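Putative sugar binding protein (Bacteroides vulgatus ATCC 8482, PDB 3KEZ) probably binds sugars or other nutrients at the bacterial outer membrane as a calcium-containing member of the SusD family. Local coordinates at residues Asp300-Ile305 with Arg389-Ala394. Residues are numbered along the deposited sequence; the frame is centred on the assembly and turned at random.
Sequences DVRLKI and RKELVA
Arg-302 reaches across to Glu-391 in a salt bridge whose Arg-302 NH1 to Glu-391 OE1 distance is 3.2 Å. The bond is bent, with an N-H...O angle of 143°, and NH1 lies above the carboxylate plane of Glu-391; the guanidinium and carboxylate planes stand 45° apart. The strongest polar partner of Glu-391 is Tyr-239, whose OH meets OE2; Arg-336 also pairs with OE2 and Arg-367 with OE1. Within its own segment Asp-300 holds the guanidinium side-on: Arg-302 NH2 donates to Asp-300 OD2 at 2.8 Å in a straight, in-plane bond, and Arg-302 NE donates to Asp-300 OD1 at 2.9 Å, both through syn lone pairs. With its anti lone pair, Asp-300 OD1 also accepts the backbone N of Arg-302 at 2.9 Å, closing an Asx turn at the start of the 3-10 segment 301-304. Asp-300, Arg-302 and Glu-391 thus form a salt-bridge network, buried and away from the calcium site. A bend at chi3 (-64°) turns the guanidinium back to Asp-300, and Lys-390 CB lies over the centre of one face, 3.6 Å from Arg-302 CZ. Farther along, Lys-390 CD packs 3.7 Å from Arg-302 NH2. A leucine in place of Arg-302 has no guanidinium, which would probably leave the carboxylate of Asp-300 without its charged mate and Glu-391 with one cation fewer. The contact joins helix 381-392, where Glu-387 supplies NH1 with another acceptor, to the loop between helix 288-295 and strand 306-309. Ile-364 and Ala-368 of helix 354-368 pack against Arg-302, and Leu-293 of helix 288-295 meets Lys-390.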
loop_
_atom_site.group_PDB
_atom_site.type_symbol
_atom_site.label_atom_id
_atom_site.label_comp_id
_atom_site.label_asym_id
_atom_site.label_seq_id
_atom_site.Cartn_x
_atom_site.Cartn_y
_atom_site.Cartn_z
ATOM N N ASP A 300 -0.814 -23.495 -7.974
ATOM C CA ASP A 300 -1.177 -22.163 -7.529
ATOM C C ASP A 300 -0.836 -21.204 -8.663
ATOM O O ASP A 300 0.333 -21.116 -9.089
ATOM C CB ASP A 300 -0.436 -21.809 -6.212
ATOM C CG ASP A 300 -0.953 -20.527 -5.571
ATOM O OD1 ASP A 300 -1.092 -19.509 -6.292
ATOM O OD2 ASP A 300 -1.252 -20.532 -4.367
ATOM N N VAL A 301 -1.836 -20.473 -9.162
ATOM C CA VAL A 301 -1.606 -19.600 -10.337
ATOM C C VAL A 301 -0.576 -18.500 -10.035
ATOM O O VAL A 301 0.094 -18.005 -10.936
ATOM C CB VAL A 301 -2.906 -18.977 -10.848
ATOM C CG1 VAL A 301 -3.296 -17.794 -9.983
ATOM C CG2 VAL A 301 -2.794 -18.611 -12.336
ATOM N N ARG A 302 -0.370 -18.156 -8.769
ATOM C CA ARG A 302 0.576 -17.098 -8.462
ATOM C C ARG A 302 2.041 -17.515 -8.679
ATOM O O ARG A 302 2.924 -16.666 -8.810
ATOM C CB ARG A 302 0.328 -16.558 -7.044
ATOM C CG ARG A 302 -1.035 -15.876 -6.946
ATOM C CD ARG A 302 -1.548 -15.728 -5.521
ATOM N NE ARG A 302 -1.801 -17.022 -4.883
ATOM C CZ ARG A 302 -2.656 -17.208 -3.874
ATOM N NH1 ARG A 302 -3.382 -16.196 -3.374
ATOM N NH2 ARG A 302 -2.772 -18.408 -3.355
ATOM N N LEU A 303 2.307 -18.822 -8.735
ATOM C CA LEU A 303 3.622 -19.284 -9.176
ATOM C C LEU A 303 3.928 -18.747 -10.581
ATOM O O LEU A 303 5.088 -18.473 -10.883
ATOM C CB LEU A 303 3.737 -20.814 -9.153
ATOM C CG LEU A 303 3.741 -21.475 -7.771
ATOM C CD1 LEU A 303 3.419 -22.979 -7.848
ATOM C CD2 LEU A 303 5.120 -21.222 -7.169
ATOM N N LYS A 304 2.902 -18.526 -11.408
ATOM C CA LYS A 304 3.143 -18.067 -12.781
ATOM C C LYS A 304 3.484 -16.585 -12.946
ATOM O O LYS A 304 3.681 -16.124 -14.072
ATOM C CB LYS A 304 1.936 -18.403 -13.647
ATOM C CG LYS A 304 1.768 -19.882 -13.898
ATOM C CD LYS A 304 0.457 -20.145 -14.625
ATOM C CE LYS A 304 0.357 -21.590 -15.100
ATOM N NZ LYS A 304 -0.759 -21.755 -16.067
ATOM N N ILE A 305 3.534 -15.832 -11.848
ATOM C CA ILE A 305 4.000 -14.448 -11.900
ATOM C C ILE A 305 5.386 -14.298 -11.287
ATOM O O ILE A 305 5.813 -13.188 -10.984
ATOM C CB ILE A 305 2.999 -13.413 -11.298
ATOM C CG1 ILE A 305 2.663 -13.654 -9.817
ATOM C CG2 ILE A 305 1.742 -13.312 -12.175
ATOM C CD1 ILE A 305 3.869 -13.485 -8.869
ATOM N N ARG A 389 -0.618 -13.107 2.216
ATOM C CA ARG A 389 0.785 -12.960 1.842
ATOM C C ARG A 389 1.088 -13.527 0.434
ATOM O O ARG A 389 1.935 -12.999 -0.279
ATOM C CB ARG A 389 1.706 -13.567 2.903
ATOM C CG ARG A 389 1.742 -15.086 2.883
ATOM C CD ARG A 389 2.099 -15.662 4.215
ATOM N NE ARG A 389 3.533 -15.629 4.376
ATOM C CZ ARG A 389 4.217 -16.331 5.271
ATOM N NH1 ARG A 389 3.603 -17.150 6.120
ATOM N NH2 ARG A 389 5.529 -16.204 5.319
ATOM N N LYS A 390 0.386 -14.585 0.038
ATOM C CA LYS A 390 0.535 -15.130 -1.310
ATOM C C LYS A 390 -0.042 -14.172 -2.301
ATOM O O LYS A 390 0.595 -13.887 -3.323
ATOM C CB LYS A 390 -0.109 -16.508 -1.459
ATOM C CG LYS A 390 0.480 -17.581 -0.517
ATOM C CD LYS A 390 -0.288 -18.936 -0.660
ATOM C CE LYS A 390 0.149 -19.902 0.401
ATOM N NZ LYS A 390 -0.792 -21.024 0.488
ATOM N N GLU A 391 -1.205 -13.601 -1.979
ATOM C CA GLU A 391 -1.865 -12.677 -2.902
ATOM C C GLU A 391 -1.160 -11.324 -3.073
ATOM O O GLU A 391 -1.111 -10.795 -4.177
ATOM C CB GLU A 391 -3.320 -12.454 -2.472
ATOM C CG GLU A 391 -4.087 -11.667 -3.488
ATOM C CD GLU A 391 -4.143 -12.371 -4.827
ATOM O OE1 GLU A 391 -4.477 -13.586 -4.840
ATOM O OE2 GLU A 391 -3.865 -11.721 -5.863
ATOM N N LEU A 392 -0.595 -10.767 -2.000
ATOM C CA LEU A 392 -0.143 -9.388 -2.003
ATOM C C LEU A 392 1.386 -9.208 -1.974
ATOM O O LEU A 392 1.875 -8.118 -1.762
ATOM C CB LEU A 392 -0.803 -8.629 -0.857
ATOM C CG LEU A 392 -2.352 -8.539 -0.903
ATOM C CD1 LEU A 392 -2.859 -7.616 0.237
ATOM C CD2 LEU A 392 -2.839 -7.982 -2.240
ATOM N N VAL A 393 2.125 -10.286 -2.187
ATOM C CA VAL A 393 3.576 -10.230 -2.303
ATOM C C VAL A 393 4.011 -9.155 -3.346
ATOM O O VAL A 393 3.443 -9.062 -4.470
ATOM C CB VAL A 393 4.173 -11.628 -2.573
ATOM C CG1 VAL A 393 3.705 -12.202 -3.914
ATOM C CG2 VAL A 393 5.685 -11.586 -2.436
ATOM N N ALA A 394 4.945 -8.297 -2.899
ATOM C CA ALA A 394 5.553 -7.184 -3.713
ATOM C C ALA A 394 4.627 -5.966 -3.896
ATOM O O ALA A 394 4.933 -5.059 -4.685
ATOM C CB ALA A 394 6.099 -7.693 -5.080
#